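Local structure of thymidylate synthase 1 (Bacillus subtilis, 1BSP) at residues 145-150 with 160-165; 227-232 with 272-277; 245-250 with 258-263. The protein is a thymidylate synthase, expected to convert dUMP to dTMP with 5,10-methylenetetrahydrofolate as methyl donor and reductant. All blocks are in the same frame, centred on the assembly; numbering follows the deposited sequence.

How the interactions relate
The three contacts are spread through one thymidylate synthase fold, their centres 27 to 32 Å apart, and none touches another. Interaction 1 comes first along the chain, at the 143-145 margin of the six-stranded mixed sheet. Interaction 2 then opens with helix 227-234 and closes only near the C-terminus; between its two halves the chain makes the small two-stranded sheet of interaction 3. Shared elements connect them: helix 188-205 packs against strand 161-169 of interaction 1 and against the hairpin of interaction 3, while Leu230 of interaction 2 rests on strand 209-223 of the large sheet. Interaction 1 borders the second subunit and contains the predicted nucleophile, interaction 2 reaches a predicted folate-binding residue, and interaction 3 lies away from the predicted active-site residues.

Interaction 1: 145-150 with 160-165; sequences MLWNPD and CVYETQ
Met145 and Glu163 form an antiparallel, non-hydrogen-bonded beta pair at the margin of the large mixed sheet, where strand 143-145 ends beside strand 161-169 in a buried region that borders the second subunit. The next step out is a backbone bond: Leu146 N gives its hydrogen to Tyr162 O at 2.8 Å, nearly straight at 161°. Beyond it the chain leaves the sheet through an inverse gamma turn centred on Trp147.

The flexible Met145 side chain suits this place because it can fold around two neighbours. Its CG stands anti to the backbone N (chi1 -174°), and bends at the next two torsions bring the thioether alongside strand 161-169. There Met145 SD meets the edge of the tyrosine ring 3.8 Å from Tyr162 CD2, a Met-aromatic contact, and the methyl Met145 CE lies 3.7 Å from Glu163 CB. On the same ring, Trp147 CB packs 3.6 Å from Tyr162 CD2, while the indole turns off to touch Arg180.

Tyr162 OH is hydrogen-bonded to Arg178 of its own chain and to Glu163 of the second subunit, and Met145 packs on its counterpart there. Cys160, the predicted nucleophile, directly precedes strand 161-169, and the pairing probably helps to position it. Leu146 sends its side chain toward Tyr107 and helix 108-111, with Leu146 CD1 3.5 Å from Val161 O.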
# COMPACT_ATOMS: atom_id res chain seq x y z
N MET B 145 8.70 -5.84 0.35
CA MET B 145 7.48 -6.52 -0.01
C MET B 145 7.46 -7.96 0.45
O MET B 145 8.34 -8.76 0.10
CB MET B 145 7.30 -6.46 -1.54
CG MET B 145 5.98 -7.01 -2.08
SD MET B 145 4.56 -6.14 -1.44
CE MET B 145 5.08 -4.46 -1.65
N LEU B 146 6.48 -8.30 1.27
CA LEU B 146 6.33 -9.68 1.73
C LEU B 146 5.37 -10.40 0.79
O LEU B 146 5.44 -11.61 0.61
CB LEU B 146 5.79 -9.71 3.17
CG LEU B 146 6.73 -9.13 4.24
CD1 LEU B 146 6.08 -9.22 5.62
CD2 LEU B 146 8.07 -9.87 4.23
N TRP B 147 4.49 -9.62 0.17
CA TRP B 147 3.50 -10.15 -0.76
C TRP B 147 4.13 -10.53 -2.09
O TRP B 147 3.97 -9.83 -3.08
CB TRP B 147 2.39 -9.11 -1.00
CG TRP B 147 1.15 -9.71 -1.62
CD1 TRP B 147 0.84 -9.75 -2.95
CD2 TRP B 147 0.06 -10.33 -0.93
NE1 TRP B 147 -0.38 -10.36 -3.13
CE2 TRP B 147 -0.88 -10.73 -1.90
CE3 TRP B 147 -0.22 -10.59 0.43
CZ2 TRP B 147 -2.09 -11.37 -1.57
CZ3 TRP B 147 -1.42 -11.23 0.76
CH2 TRP B 147 -2.34 -11.61 -0.24
N ASN B 148 4.89 -11.62 -2.12
CA ASN B 148 5.51 -12.07 -3.37
C ASN B 148 4.46 -12.85 -4.16
O ASN B 148 4.08 -13.95 -3.77
CB ASN B 148 6.73 -12.94 -3.07
CG ASN B 148 7.48 -13.34 -4.33
OD1 ASN B 148 6.90 -13.43 -5.41
ND2 ASN B 148 8.77 -13.56 -4.20
N PRO B 149 4.03 -12.32 -5.31
CA PRO B 149 3.03 -12.95 -6.17
C PRO B 149 3.33 -14.39 -6.56
O PRO B 149 2.42 -15.23 -6.60
CB PRO B 149 3.02 -12.05 -7.41
CG PRO B 149 3.40 -10.71 -6.86
CD PRO B 149 4.53 -11.08 -5.94
N ASP B 150 4.60 -14.68 -6.83
CA ASP B 150 5.02 -16.03 -7.24
C ASP B 150 5.00 -17.05 -6.10
O ASP B 150 4.82 -18.25 -6.33
CB ASP B 150 6.45 -15.99 -7.81
CG ASP B 150 6.53 -15.28 -9.14
OD1 ASP B 150 5.65 -15.50 -9.99
OD2 ASP B 150 7.51 -14.53 -9.34
N CYS B 160 -0.34 -9.84 7.02
CA CYS B 160 -1.28 -8.73 7.12
C CYS B 160 -0.48 -7.47 6.84
O CYS B 160 -0.82 -6.71 5.93
CB CYS B 160 -1.95 -8.72 8.50
SG CYS B 160 -3.04 -10.17 8.81
N VAL B 161 0.57 -7.23 7.63
CA VAL B 161 1.45 -6.08 7.41
C VAL B 161 2.42 -6.67 6.41
O VAL B 161 3.28 -7.48 6.78
CB VAL B 161 2.22 -5.66 8.67
CG1 VAL B 161 3.20 -4.58 8.33
CG2 VAL B 161 1.26 -5.12 9.72
N TYR B 162 2.25 -6.33 5.14
CA TYR B 162 3.09 -6.92 4.10
C TYR B 162 4.08 -6.00 3.40
O TYR B 162 4.91 -6.49 2.63
CB TYR B 162 2.20 -7.62 3.06
CG TYR B 162 1.33 -6.65 2.28
CD1 TYR B 162 0.19 -6.10 2.86
CD2 TYR B 162 1.69 -6.23 1.01
CE1 TYR B 162 -0.55 -5.14 2.20
CE2 TYR B 162 0.96 -5.27 0.34
CZ TYR B 162 -0.16 -4.73 0.94
OH TYR B 162 -0.87 -3.75 0.28
N GLU B 163 4.02 -4.69 3.66
CA GLU B 163 4.94 -3.74 3.03
C GLU B 163 5.31 -2.52 3.88
O GLU B 163 4.66 -2.23 4.89
CB GLU B 163 4.33 -3.24 1.71
CG GLU B 163 3.04 -2.45 1.89
CD GLU B 163 2.50 -1.91 0.57
OE1 GLU B 163 3.08 -2.23 -0.49
OE2 GLU B 163 1.50 -1.17 0.60
N THR B 164 6.37 -1.82 3.47
CA THR B 164 6.83 -0.60 4.14
C THR B 164 7.45 0.30 3.08
O THR B 164 7.94 -0.18 2.06
CB THR B 164 7.96 -0.83 5.18
OG1 THR B 164 9.11 -1.37 4.51
CG2 THR B 164 7.54 -1.77 6.29
N GLN B 165 7.39 1.61 3.31
CA GLN B 165 8.01 2.58 2.42
C GLN B 165 8.72 3.58 3.33
O GLN B 165 8.12 4.07 4.30
CB GLN B 165 6.99 3.28 1.52
CG GLN B 165 7.64 4.34 0.65
CD GLN B 165 7.06 4.41 -0.75
OE1 GLN B 165 5.91 4.82 -0.94
NE2 GLN B 165 7.86 4.04 -1.73

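Interaction 2: 227-232 with 272-277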
# COMPACT_ATOMS: atom_id res chain seq x y z
N ILE B 227 -17.00 -6.36 20.53
CA ILE B 227 -17.58 -5.03 20.73
C ILE B 227 -17.87 -4.56 22.15
O ILE B 227 -17.61 -3.40 22.49
CB ILE B 227 -18.79 -4.83 19.79
CG1 ILE B 227 -18.33 -5.01 18.34
CG2 ILE B 227 -19.38 -3.45 19.97
CD1 ILE B 227 -19.43 -4.92 17.32
N ASP B 228 -18.39 -5.44 23.00
CA ASP B 228 -18.69 -5.03 24.37
C ASP B 228 -17.47 -4.65 25.20
O ASP B 228 -17.50 -3.67 25.94
CB ASP B 228 -19.53 -6.10 25.07
CG ASP B 228 -20.99 -6.08 24.62
OD1 ASP B 228 -21.55 -4.97 24.41
OD2 ASP B 228 -21.57 -7.17 24.47
N ASN B 229 -16.38 -5.39 25.04
CA ASN B 229 -15.15 -5.10 25.76
C ASN B 229 -14.48 -3.87 25.16
O ASN B 229 -13.90 -3.06 25.88
CB ASN B 229 -14.19 -6.30 25.74
CG ASN B 229 -14.49 -7.30 26.84
OD1 ASN B 229 -15.32 -7.05 27.71
ND2 ASN B 229 -13.80 -8.43 26.81
N LEU B 230 -14.57 -3.72 23.83
CA LEU B 230 -14.00 -2.57 23.15
C LEU B 230 -14.71 -1.34 23.69
O LEU B 230 -14.11 -0.28 23.87
CB LEU B 230 -14.20 -2.68 21.63
CG LEU B 230 -12.99 -2.89 20.71
CD1 LEU B 230 -11.97 -3.83 21.33
CD2 LEU B 230 -13.47 -3.42 19.37
N LYS B 231 -16.00 -1.50 23.96
CA LYS B 231 -16.82 -0.43 24.51
C LYS B 231 -16.27 -0.05 25.88
O LYS B 231 -16.11 1.13 26.20
CB LYS B 231 -18.27 -0.91 24.64
CG LYS B 231 -19.14 -0.64 23.43
CD LYS B 231 -19.46 0.84 23.36
CE LYS B 231 -20.43 1.20 22.24
NZ LYS B 231 -20.82 2.64 22.37
N ILE B 232 -15.96 -1.07 26.68
CA ILE B 232 -15.41 -0.91 28.02
C ILE B 232 -14.08 -0.16 27.96
O ILE B 232 -13.90 0.89 28.56
CB ILE B 232 -15.19 -2.30 28.69
CG1 ILE B 232 -16.53 -2.97 28.98
CG2 ILE B 232 -14.36 -2.17 29.96
CD1 ILE B 232 -16.38 -4.37 29.53
N LEU B 272 -8.40 -7.36 29.78
CA LEU B 272 -9.66 -7.44 29.03
C LEU B 272 -9.52 -8.70 28.19
O LEU B 272 -8.51 -8.86 27.51
CB LEU B 272 -9.80 -6.25 28.08
CG LEU B 272 -10.26 -4.88 28.59
CD1 LEU B 272 -10.25 -3.90 27.44
CD2 LEU B 272 -11.65 -4.97 29.18
N LEU B 273 -10.50 -9.60 28.24
CA LEU B 273 -10.42 -10.84 27.47
C LEU B 273 -11.08 -10.72 26.10
O LEU B 273 -12.06 -10.01 25.93
CB LEU B 273 -11.03 -12.01 28.26
CG LEU B 273 -10.42 -12.28 29.63
CD1 LEU B 273 -11.28 -13.27 30.38
CD2 LEU B 273 -9.00 -12.80 29.51
N PHE B 274 -10.50 -11.39 25.10
CA PHE B 274 -11.03 -11.37 23.73
C PHE B 274 -10.94 -12.75 23.12
O PHE B 274 -9.85 -13.29 22.96
CB PHE B 274 -10.24 -10.40 22.85
CG PHE B 274 -10.41 -8.97 23.22
CD1 PHE B 274 -11.53 -8.27 22.79
CD2 PHE B 274 -9.46 -8.32 23.99
CE1 PHE B 274 -11.71 -6.93 23.13
CE2 PHE B 274 -9.63 -6.97 24.33
CZ PHE B 274 -10.75 -6.28 23.90
N GLU B 275 -12.09 -13.30 22.74
CA GLU B 275 -12.15 -14.62 22.12
C GLU B 275 -11.33 -14.68 20.85
O GLU B 275 -11.37 -13.75 20.02
CB GLU B 275 -13.59 -14.99 21.78
CG GLU B 275 -14.21 -16.02 22.70
CD GLU B 275 -15.52 -16.54 22.16
OE1 GLU B 275 -15.48 -17.43 21.30
OE2 GLU B 275 -16.59 -16.04 22.59
N VAL B 276 -10.64 -15.79 20.66
CA VAL B 276 -9.80 -15.99 19.49
C VAL B 276 -10.57 -16.55 18.31
O VAL B 276 -11.33 -17.51 18.45
CB VAL B 276 -8.61 -16.92 19.81
CG1 VAL B 276 -7.72 -17.07 18.58
CG2 VAL B 276 -7.81 -16.36 20.96
N ALA B 277 -10.39 -15.92 17.15
CA ALA B 277 -11.02 -16.34 15.90
C ALA B 277 -10.00 -17.23 15.18
O ALA B 277 -8.80 -16.98 15.27
CB ALA B 277 -11.37 -15.14 15.05
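Asn229 and Leu230, neighbours on the helix that begins at 227, press against the ring of Phe274 in the C-terminal tail, a surface contact between a helix and an extended segment without regular secondary structure. Phe274 has its CG anti to the carbonyl carbon (chi1 -68°), which swings the ring out to meet the helix. The ring's CE1 corner then does most of the touching: Asn229 CB lies 3.7 Å from Phe274 CE1, and Leu230 CD1 comes within 3.6 Å of the same atom. The leucine side chain crosses the phenylalanine at about a right angle, and its CD1 methyl also lies near CZ; it gets there with a chi1 of -112°, off a staggered value as modelled.

Asn229 is the polar member of the group. Its amide reaches past the ring, with ND2 over one face, toward the tail backbone. Asn229 ND2 is placed 2.5 Å from Leu273 O, but the bond is bent to 126° and weak, and so short a distance makes its details doubtful. An asparagine suits this position because its methylene can pack against the rim of the ring near CE1 while its amide turns to a main-chain carbonyl.

One turn further along, the CG2 branch of Ile232 meets Leu272 CD2 at 4.0 Å. The two side chains run antiparallel past one another, forming an apolar margin to the contact. The other methyl of Leu272, CD1, approaches Asn229 O.

Phe274 is also in an edge-to-face pair with His226, just before the helix, and Glu275 makes a salt bridge to Arg225. Leu230 extends the packing inward onto Val222 of strand 209-223, while the tail runs on to Ala277, a predicted folate-binding residue that lies against Tyr223 from the same strand.

Interaction 3: 245-250 with 258-263; sequences WINPEV and IDDFKL
Trp245 and Lys262 form the hydrogen-bonded pair of a small antiparallel two-stranded sheet, each backbone satisfying the other: Trp245 N to Lys262 O at 2.9 Å, and Lys262 N to Trp245 O at 3.1 Å. The indole lies alongside both strands' neighbours, Trp245 CE3 3.7 Å from Lys262 CB and Trp245 CZ3 3.3 Å from Asp260 O. Ile246 CG1 packs 3.8 Å from Phe261 CD1 on the opposite face, which is covered by helix 188-205.

Beyond the strands Asp260 takes over as acceptor. Asp260 O accepts from Asn247 N at 3.0 Å, and Ile246 CA adds a C-H contact to the same oxygen. Asn247 extends its CG anti to the backbone N (chi1 -177°), carrying ND2 to Asp260 OD1 at 3.0 Å, from above the carboxylate plane. Asp260 OD2 accepts from Thr257 N. Asn247 OD1 takes Glu249 N at 2.9 Å in an Asx turn, within a type I beta turn whose carbonyl Asn247 O also meets Gln204.

With an alanine here instead of Asn247, Asp260 OD1 would probably lose its amide partner and Glu249 N its side-chain acceptor, leaving the turn less firmly held. Asparagine, donor and acceptor at once, thus couples the turn to the carboxylate across the hairpin.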
# COMPACT_ATOMS: atom_id res chain seq x y z
N TRP B 245 13.65 2.57 25.60
CA TRP B 245 15.10 2.72 25.63
C TRP B 245 15.73 1.68 24.73
O TRP B 245 15.41 0.49 24.82
CB TRP B 245 15.62 2.53 27.06
CG TRP B 245 17.12 2.39 27.16
CD1 TRP B 245 18.02 3.40 27.30
CD2 TRP B 245 17.88 1.18 27.10
NE1 TRP B 245 19.29 2.89 27.33
CE2 TRP B 245 19.24 1.53 27.21
CE3 TRP B 245 17.54 -0.18 26.95
CZ2 TRP B 245 20.27 0.59 27.19
CZ3 TRP B 245 18.57 -1.12 26.93
CH2 TRP B 245 19.91 -0.73 27.05
N ILE B 246 16.58 2.12 23.81
CA ILE B 246 17.26 1.18 22.94
C ILE B 246 18.74 1.44 23.19
O ILE B 246 19.15 2.60 23.31
CB ILE B 246 16.94 1.38 21.42
CG1 ILE B 246 15.45 1.18 21.13
CG2 ILE B 246 17.72 0.35 20.58
CD1 ILE B 246 14.59 2.41 21.35
N ASN B 247 19.51 0.37 23.35
CA ASN B 247 20.95 0.46 23.59
C ASN B 247 21.57 1.43 22.59
O ASN B 247 21.64 1.14 21.39
CB ASN B 247 21.59 -0.93 23.46
CG ASN B 247 23.08 -0.93 23.78
OD1 ASN B 247 23.67 0.12 24.06
ND2 ASN B 247 23.70 -2.11 23.72
N PRO B 248 22.04 2.60 23.08
CA PRO B 248 22.66 3.66 22.28
C PRO B 248 24.00 3.26 21.68
O PRO B 248 24.56 3.99 20.87
CB PRO B 248 22.85 4.80 23.29
CG PRO B 248 21.90 4.46 24.42
CD PRO B 248 22.03 2.97 24.51
N GLU B 249 24.51 2.11 22.08
CA GLU B 249 25.79 1.64 21.59
C GLU B 249 25.71 0.75 20.37
O GLU B 249 26.73 0.49 19.73
CB GLU B 249 26.56 0.94 22.71
CG GLU B 249 27.00 1.91 23.81
CD GLU B 249 27.32 1.23 25.12
OE1 GLU B 249 26.98 0.04 25.30
OE2 GLU B 249 27.91 1.90 26.00
N VAL B 250 24.52 0.27 20.04
CA VAL B 250 24.40 -0.59 18.87
C VAL B 250 24.48 0.27 17.61
O VAL B 250 23.70 1.21 17.43
CB VAL B 250 23.10 -1.40 18.87
CG1 VAL B 250 23.10 -2.38 17.70
CG2 VAL B 250 22.96 -2.15 20.18
N ILE B 258 17.16 -8.86 22.04
CA ILE B 258 15.99 -8.37 22.77
C ILE B 258 16.37 -7.56 24.02
O ILE B 258 15.67 -6.60 24.37
CB ILE B 258 15.05 -9.55 23.13
CG1 ILE B 258 13.79 -9.06 23.85
CG2 ILE B 258 15.79 -10.59 23.95
CD1 ILE B 258 12.83 -8.27 22.99
N ASP B 259 17.51 -7.88 24.63
CA ASP B 259 17.98 -7.18 25.83
C ASP B 259 18.27 -5.69 25.64
O ASP B 259 18.35 -4.94 26.61
CB ASP B 259 19.23 -7.86 26.39
CG ASP B 259 18.97 -9.29 26.82
OD1 ASP B 259 18.45 -9.49 27.94
OD2 ASP B 259 19.29 -10.22 26.04
N ASP B 260 18.45 -5.29 24.38
CA ASP B 260 18.74 -3.90 24.05
C ASP B 260 17.49 -3.05 24.10
O ASP B 260 17.56 -1.83 23.91
CB ASP B 260 19.38 -3.82 22.67
CG ASP B 260 20.74 -4.51 22.61
OD1 ASP B 260 21.56 -4.26 23.52
OD2 ASP B 260 21.00 -5.29 21.68
N PHE B 261 16.36 -3.69 24.37
CA PHE B 261 15.08 -3.00 24.40
C PHE B 261 14.47 -3.03 25.79
O PHE B 261 14.42 -4.09 26.44
CB PHE B 261 14.12 -3.65 23.40
CG PHE B 261 14.62 -3.61 21.99
CD1 PHE B 261 14.51 -2.45 21.23
CD2 PHE B 261 15.23 -4.73 21.41
CE1 PHE B 261 14.99 -2.40 19.93
CE2 PHE B 261 15.71 -4.70 20.11
CZ PHE B 261 15.59 -3.53 19.36
N LYS B 262 13.99 -1.89 26.24
CA LYS B 262 13.41 -1.81 27.57
C LYS B 262 12.42 -0.67 27.66
O LYS B 262 12.74 0.48 27.37
CB LYS B 262 14.53 -1.63 28.60
CG LYS B 262 14.08 -1.74 30.04
CD LYS B 262 15.27 -1.64 30.97
CE LYS B 262 14.85 -1.83 32.42
NZ LYS B 262 16.03 -1.77 33.34
N LEU B 263 11.17 -1.00 27.98
CA LEU B 263 10.15 0.01 28.13
C LEU B 263 10.20 0.48 29.58
O LEU B 263 10.24 -0.34 30.50
CB LEU B 263 8.76 -0.53 27.78
CG LEU B 263 8.36 -0.54 26.31
CD1 LEU B 263 6.96 -1.09 26.18
CD2 LEU B 263 8.41 0.86 25.74